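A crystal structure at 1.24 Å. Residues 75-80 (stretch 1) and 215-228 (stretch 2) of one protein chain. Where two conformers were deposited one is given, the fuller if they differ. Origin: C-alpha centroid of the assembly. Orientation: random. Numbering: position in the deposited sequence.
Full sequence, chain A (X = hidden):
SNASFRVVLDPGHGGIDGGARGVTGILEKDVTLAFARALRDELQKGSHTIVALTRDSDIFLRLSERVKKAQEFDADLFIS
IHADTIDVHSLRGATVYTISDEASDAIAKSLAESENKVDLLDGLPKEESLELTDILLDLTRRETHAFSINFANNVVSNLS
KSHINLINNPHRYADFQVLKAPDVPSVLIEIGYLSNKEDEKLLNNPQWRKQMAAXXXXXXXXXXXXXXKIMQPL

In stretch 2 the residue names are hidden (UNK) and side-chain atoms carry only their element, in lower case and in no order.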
ATOM      1  N   ALA A  75       4.511  -5.564  17.848  1.00 11.04           N
ATOM      2  CA  ALA A  75       4.438  -6.128  16.506  1.00 11.29           C
ATOM      3  C   ALA A  75       4.188  -5.061  15.456  1.00  9.85           C
ATOM      4  O   ALA A  75       3.424  -4.127  15.683  1.00 12.36           O
ATOM      5  CB  ALA A  75       3.333  -7.174  16.428  1.00 10.54           C
ATOM      6  N   ASP A  76       4.833  -5.225  14.302  1.00  9.18           N
ATOM      7  CA  ASP A  76       4.536  -4.441  13.107  1.00  9.85           C
ATOM      8  C   ASP A  76       3.457  -5.082  12.242  1.00 10.48           C
ATOM      9  O   ASP A  76       2.928  -4.448  11.327  1.00 10.97           O
ATOM     10  CB  ASP A  76       5.809  -4.272  12.281  1.00 11.73           C
ATOM     11  CG  ASP A  76       6.891  -3.531  13.030  1.00 13.36           C
ATOM     12  OD1 ASP A  76       6.612  -2.408  13.513  1.00 15.24           O
ATOM     13  OD2 ASP A  76       8.019  -4.063  13.135  1.00 13.85           O
ATOM     14  N   LEU A  77       3.138  -6.341  12.515  1.00  8.92           N
ATOM     15  CA  LEU A  77       2.172  -7.104  11.734  1.00  8.13           C
ATOM     16  C   LEU A  77       1.742  -8.298  12.571  1.00  8.25           C
ATOM     17  O   LEU A  77       2.569  -8.915  13.254  1.00  9.02           O
ATOM     18  CB  LEU A  77       2.809  -7.584  10.421  1.00  9.33           C
ATOM     19  CG  LEU A  77       1.949  -8.460   9.504  1.00  9.35           C
ATOM     20  CD1 LEU A  77       0.687  -7.743   9.021  1.00 11.01           C
ATOM     21  CD2 LEU A  77       2.770  -8.943   8.318  1.00 11.72           C
ATOM     22  N   PHE A  78       0.458  -8.627  12.500  1.00  7.69           N
ATOM     23  CA  PHE A  78      -0.159  -9.734  13.217  1.00  7.58           C
ATOM     24  C   PHE A  78      -0.941 -10.564  12.206  1.00  7.89           C
ATOM     25  O   PHE A  78      -1.756 -10.021  11.449  1.00  9.02           O
ATOM     26  CB  PHE A  78      -1.096  -9.183  14.296  1.00  8.35           C
ATOM     27  CG  PHE A  78      -1.866 -10.236  15.045  1.00  9.02           C
ATOM     28  CD1 PHE A  78      -1.247 -11.023  16.006  1.00  9.36           C
ATOM     29  CD2 PHE A  78      -3.216 -10.443  14.790  1.00 12.07           C
ATOM     30  CE1 PHE A  78      -1.963 -11.983  16.724  1.00 10.46           C
ATOM     31  CE2 PHE A  78      -3.932 -11.411  15.480  1.00 13.13           C
ATOM     32  CZ  PHE A  78      -3.300 -12.181  16.460  1.00 10.72           C
ATOM     33  N   ILE A  79      -0.686 -11.871  12.181  1.00  7.88           N
ATOM     34  CA  ILE A  79      -1.348 -12.779  11.253  1.00  7.45           C
ATOM     35  C   ILE A  79      -1.973 -13.929  12.032  1.00  7.64           C
ATOM     36  O   ILE A  79      -1.258 -14.703  12.678  1.00  7.90           O
ATOM     37  CB  ILE A  79      -0.349 -13.351  10.221  1.00  7.86           C
ATOM     38  CG1 ILE A  79       0.363 -12.225   9.454  1.00  9.29           C
ATOM     39  CG2 ILE A  79      -1.066 -14.288   9.266  1.00  9.70           C
ATOM     40  CD1 ILE A  79       1.473 -12.711   8.534  1.00 10.95           C
ATOM     41  N   SER A  80      -3.295 -14.032  11.980  1.00  7.97           N
ATOM     42  CA  SER A  80      -3.986 -15.146  12.610  1.00  7.93           C
ATOM     43  C   SER A  80      -4.249 -16.204  11.552  1.00  8.49           C
ATOM     44  O   SER A  80      -4.787 -15.907  10.474  1.00 10.19           O
ATOM     45  CB  SER A  80      -5.295 -14.675  13.238  1.00  8.37           C
ATOM     46  OG  SER A  80      -5.886 -15.704  14.028  1.00  9.22           O
ATOM     47  N   UNK A 215       5.449 -18.176   0.254  1.00 10.56           N
ATOM     48  CA  UNK A 215       4.826 -17.058  -0.442  1.00 10.10           C
ATOM     49  C   UNK A 215       4.442 -15.966   0.555  1.00 11.02           C
ATOM     50  O   UNK A 215       4.677 -14.775   0.326  1.00 12.17           O
ATOM     51  c   UNK A 215       3.593 -17.546  -1.198  1.00 11.88           C
ATOM     52  o   UNK A 215       2.944 -16.465  -1.853  1.00 12.37           O
ATOM     53  N   UNK A 216       3.837 -16.359   1.669  1.00  9.96           N
ATOM     54  CA  UNK A 216       3.491 -15.376   2.688  1.00  9.38           C
ATOM     55  C   UNK A 216       4.733 -14.680   3.237  1.00  9.32           C
ATOM     56  O   UNK A 216       4.727 -13.465   3.450  1.00  9.67           O
ATOM     57  c   UNK A 216       2.630 -16.000   3.801  1.00  9.78           C
ATOM     58  c   UNK A 216       0.481 -17.314   4.136  1.00 13.93           C
ATOM     59  c   UNK A 216       2.372 -14.999   4.924  1.00 10.74           C
ATOM     60  c   UNK A 216       1.316 -16.511   3.201  1.00 12.39           C
ATOM     61  N   UNK A 217       5.820 -15.424   3.422  1.00  9.91           N
ATOM     62  CA  UNK A 217       7.061 -14.830   3.918  1.00 10.02           C
ATOM     63  C   UNK A 217       7.586 -13.774   2.944  1.00 11.06           C
ATOM     64  O   UNK A 217       8.056 -12.711   3.364  1.00 10.92           O
ATOM     65  c   UNK A 217       8.112 -15.900   4.176  1.00 10.67           C
ATOM     66  N   UNK A 218       7.488 -14.051   1.648  1.00 11.03           N
ATOM     67  CA  UNK A 218       7.872 -13.081   0.633  1.00 12.60           C
ATOM     68  C   UNK A 218       7.001 -11.831   0.736  1.00 10.86           C
ATOM     69  O   UNK A 218       7.509 -10.703   0.672  1.00 11.62           O
ATOM     70  c   UNK A 218       8.162 -12.794  -1.891  1.00 15.94           C
ATOM     71  o   UNK A 218       9.207 -10.265  -5.029  1.00 24.72           O
ATOM     72  c   UNK A 218       8.876 -11.101  -3.984  1.00 20.71           C
ATOM     73  c   UNK A 218       7.208 -12.296  -2.763  1.00 18.71           C
ATOM     74  c   UNK A 218       9.486 -12.427  -2.089  1.00 23.98           C
ATOM     75  c   UNK A 218       7.769 -13.716  -0.758  1.00 12.73           C
ATOM     76  c   UNK A 218       9.847 -11.581  -3.132  1.00 24.91           C
ATOM     77  c   UNK A 218       7.561 -11.453  -3.813  1.00 19.86           C
ATOM     78  N   UNK A 219       5.696 -12.019   0.893  1.00 10.29           N
ATOM     79  CA  UNK A 219       4.793 -10.888   1.055  1.00 11.44           C
ATOM     80  C   UNK A 219       5.158 -10.056   2.267  1.00 10.53           C
ATOM     81  O   UNK A 219       5.092  -8.827   2.224  1.00 10.75           O
ATOM     82  c   UNK A 219       3.342 -11.345   1.169  1.00 10.82           C
ATOM     83  o   UNK A 219       2.930 -11.941  -0.050  1.00 12.14           O
ATOM     84  N   UNK A 220       5.523 -10.725   3.361  1.00 10.64           N
ATOM     85  CA  UNK A 220       5.945 -10.026   4.569  1.00  9.70           C
ATOM     86  C   UNK A 220       7.203  -9.201   4.334  1.00 10.23           C
ATOM     87  O   UNK A 220       7.293  -8.045   4.769  1.00 10.10           O
ATOM     88  c   UNK A 220       4.854 -12.735   7.133  1.00 10.00           C
ATOM     89  c   UNK A 220       6.128 -11.004   5.751  1.00  9.49           C
ATOM     90  c   UNK A 220       6.836 -10.308   6.915  1.00 11.34           C
ATOM     91  c   UNK A 220       4.765 -11.562   6.168  1.00  9.69           C
ATOM     92  N   UNK A 221       8.180  -9.757   3.636  1.00 11.09           N
ATOM     93  CA  UNK A 221       9.392  -9.012   3.302  0.50 11.77           C
ATOM     94  C   UNK A 221       9.074  -7.755   2.486  1.00 11.06           C
ATOM     95  O   UNK A 221       9.643  -6.683   2.718  1.00 12.97           O
ATOM     96  n   UNK A 221      12.260  -8.000   6.441  0.50 28.97           N
ATOM     97  c   UNK A 221      10.372  -9.906   2.543  0.50 13.17           C
ATOM     98  n   UNK A 221      11.752  -9.885   5.227  0.50 32.83           N
ATOM     99  c   UNK A 221      10.793 -11.149   3.317  0.50 17.66           C
ATOM    100  n   UNK A 221      13.689  -8.722   4.797  0.50 35.06           N
ATOM    101  c   UNK A 221      12.566  -8.868   5.488  0.50 32.49           C
ATOM    102  c   UNK A 221      12.004 -10.892   4.202  0.50 26.60           C
ATOM    103  N   UNK A 222       8.167  -7.882   1.521  1.00 11.65           N
ATOM    104  CA  UNK A 222       7.779  -6.726   0.712  1.00 11.69           C
ATOM    105  C   UNK A 222       7.073  -5.681   1.570  1.00 11.58           C
ATOM    106  O   UNK A 222       7.308  -4.483   1.434  1.00 12.65           O
ATOM    107  c   UNK A 222       7.581  -7.965  -1.511  1.00 15.50           C
ATOM    108  c   UNK A 222       6.870  -7.171  -0.428  1.00 14.60           C
ATOM    109  n   UNK A 222       7.178  -8.217  -3.881  1.00 23.62           N
ATOM    110  c   UNK A 222       6.660  -8.302  -2.656  1.00 19.61           C
ATOM    111  o   UNK A 222       5.491  -8.626  -2.451  1.00 20.09           O
ATOM    112  N   UNK A 223       6.216  -6.136   2.467  1.00 11.12           N
ATOM    113  CA  UNK A 223       5.508  -5.244   3.373  1.00 11.27           C
ATOM    114  C   UNK A 223       6.477  -4.524   4.314  1.00 11.29           C
ATOM    115  O   UNK A 223       6.334  -3.322   4.560  1.00 12.31           O
ATOM    116  c   UNK A 223       3.612  -5.469   6.415  1.00 12.95           C
ATOM    117  c   UNK A 223       1.839  -3.882   6.722  1.00 12.70           C
ATOM    118  c   UNK A 223       4.479  -6.068   4.144  1.00 12.12           C
ATOM    119  c   UNK A 223       1.781  -3.691   5.351  1.00 13.31           C
ATOM    120  c   UNK A 223       2.646  -4.385   4.516  1.00 11.28           C
ATOM    121  c   UNK A 223       3.576  -5.272   5.043  1.00 10.44           C
ATOM    122  c   UNK A 223       2.759  -4.777   7.255  1.00 13.13           C
ATOM    123  N   UNK A 224       7.478  -5.249   4.811  1.00 11.59           N
ATOM    124  CA  UNK A 224       8.495  -4.651   5.670  1.00 11.09           C
ATOM    125  C   UNK A 224       9.251  -3.556   4.921  1.00 12.60           C
ATOM    126  O   UNK A 224       9.506  -2.475   5.460  1.00 13.27           O
ATOM    127  c   UNK A 224       9.463  -5.714   6.150  1.00 11.91           C
ATOM    128  N   UNK A 225       9.633  -3.833   3.684  1.00 11.54           N
ATOM    129  CA  UNK A 225      10.387  -2.851   2.919  0.57 13.19           C
ATOM    130  C   UNK A 225       9.564  -1.587   2.703  1.00 14.11           C
ATOM    131  O   UNK A 225      10.096  -0.475   2.789  1.00 14.97           O
ATOM    132  o   UNK A 225      13.130  -6.143   0.524  0.57 34.97           O
ATOM    133  c   UNK A 225      12.220  -5.288   0.500  0.57 30.86           C
ATOM    134  o   UNK A 225      11.529  -5.061  -0.514  0.57 35.47           O
ATOM    135  c   UNK A 225      10.863  -3.441   1.594  0.57 13.44           C
ATOM    136  c   UNK A 225      11.940  -4.501   1.768  0.57 19.10           C
ATOM    137  N   UNK A 226       8.273  -1.758   2.449  1.00 12.83           N
ATOM    138  CA  UNK A 226       7.351  -0.645   2.297  1.00 13.08           C
ATOM    139  C   UNK A 226       7.227   0.151   3.592  1.00 14.12           C
ATOM    140  O   UNK A 226       7.402   1.377   3.599  1.00 14.45           O
ATOM    141  c   UNK A 226       4.840  -0.222   2.040  1.00 12.38           C
ATOM    142  c   UNK A 226       3.776   1.899   1.571  1.00 13.23           C
ATOM    143  c   UNK A 226       2.699   0.326   2.984  1.00 14.58           C
ATOM    144  c   UNK A 226       4.831   1.009   1.407  1.00 13.13           C
ATOM    145  c   UNK A 226       3.751  -0.550   2.821  1.00 13.65           C
ATOM    146  c   UNK A 226       2.719   1.548   2.361  1.00 14.42           C
ATOM    147  o   UNK A 226       1.653   2.405   2.545  1.00 15.96           O
ATOM    148  c   UNK A 226       5.989  -1.184   1.855  1.00 13.62           C
ATOM    149  N   UNK A 227       6.950  -0.544   4.691  1.00 14.78           N
ATOM    150  CA  UNK A 227       6.763   0.100   5.990  0.51 15.40           C
ATOM    151  C   UNK A 227       7.978   0.935   6.379  1.00 16.15           C
ATOM    152  O   UNK A 227       7.849   2.016   6.958  1.00 18.46           O
ATOM    153  c   UNK A 227       6.488  -0.943   7.076  0.51 17.42           C
ATOM    154  c   UNK A 227       3.794  -0.918   9.754  0.51 20.85           C
ATOM    155  n   UNK A 227       4.114  -0.259   8.646  0.51 21.83           N
ATOM    156  n   UNK A 227       3.342  -2.166   9.685  0.51 17.07           N
ATOM    157  c   UNK A 227       5.173  -1.680   6.919  0.51 19.61           C
ATOM    158  c   UNK A 227       3.995  -0.803   7.294  0.51 22.33           C
ATOM    159  n   UNK A 227       3.935  -0.333  10.934  0.51 20.66           N
ATOM    160  N   UNK A 228       9.163   0.437   6.058  1.00 16.07           N
ATOM    161  CA  UNK A 228      10.378   1.118   6.470  1.00 18.43           C
ATOM    162  C   UNK A 228      10.708   2.371   5.644  1.00 19.12           C
ATOM    163  O   UNK A 228      11.572   3.156   6.027  1.00 19.12           O
ATOM    164  o   UNK A 228      12.310  -2.893   8.530  1.00 39.24           O
ATOM    165  n   UNK A 228      13.094  -2.153   6.562  1.00 40.56           N
ATOM    166  c   UNK A 228      12.283  -2.078   7.609  1.00 36.55           C
ATOM    167  c   UNK A 228      11.297  -0.928   7.626  1.00 32.09           C
ATOM    168  c   UNK A 228      11.540   0.121   6.542  1.00 25.42           C
TER
HETATM  169  O   HOH W   1       4.448  -0.635  13.652  1.00 40.52           O

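Position 215 carries one carbon and then one oxygen, out of reach of stretch 1. It is Ser215. Position 216 has four carbons, forked at the first, with one arm two carbons long. One carbon lies near Ile79. This is Ile216. Its CG2 lies 4.4 Å from Ile79 CD1, a loose apolar contact. Position 217 has a single carbon and touches nothing on stretch 1: Ala217. Position 218 has one carbon, then a six-carbon ring bearing an oxygen. It is Tyr218, exposed and far from the strand. Position 219 again shows one carbon and one oxygen, so it is Ser219.

Position 220 repeats the pattern of four carbons forked at the first, with a two-carbon arm. Its carbons lie near Leu77 and Ile79. It is Ile220, and it meets two residues of stretch 1. Its CD1 is 3.7 Å from Ile79 CD1, and its CG1 is 3.9 Å from Leu77 CD2. Position 221 has three carbons, a nitrogen, and a carbon carrying two more nitrogens. It is Arg221, with no contact to stretch 1. Position 222 has three carbons, the third bearing one oxygen and one nitrogen. The residue is Gln222.

Position 223 has one carbon and a six-carbon ring without oxygen. The ring lies near Asp76 and Leu77. It is Phe223. Its CE2 is 4.0 Å from Leu77 CD1. Asp76 O lies at the ring edge, 4.1 Å from the same CE2. Position 224 has one carbon, pointing sideways to the strand. It is Ala224. Position 225 has three carbons, the third with two oxygens: Glu225, exposed. Position 226 has one carbon and a ring bearing an oxygen. It is Tyr226.

Position 227 has three carbons, a nitrogen, and a carbon with two more nitrogens. An end nitrogen touches the backbone O of Asp76. It is Arg227. Its NH1 donates to Asp76 O at 2.8 Å, near the guanidinium plane. Position 228 has three carbons, the third with one oxygen and one nitrogen. It is Gln228, without contact.

The helix runs nearly antiparallel to the strand, at 158°. Ile216, Ile220, Phe223 and Arg227 recur every three or four residues, so they share one helix face. Leu77 and Ile79 alternate with Phe78 and point toward that face, giving an apolar seam. Arg227 adds a polar end. Asp76 OD1 and Arg227 NH2 are 4.3 Å apart, too far for a salt bridge. Water 1 links them, donating to Asp76 OD1 at 2.8 Å and accepting a weak bond from Arg227 NH2 at 2.8 Å.

Stretch 2 215-228: SIAYSIRQFAEYRQ
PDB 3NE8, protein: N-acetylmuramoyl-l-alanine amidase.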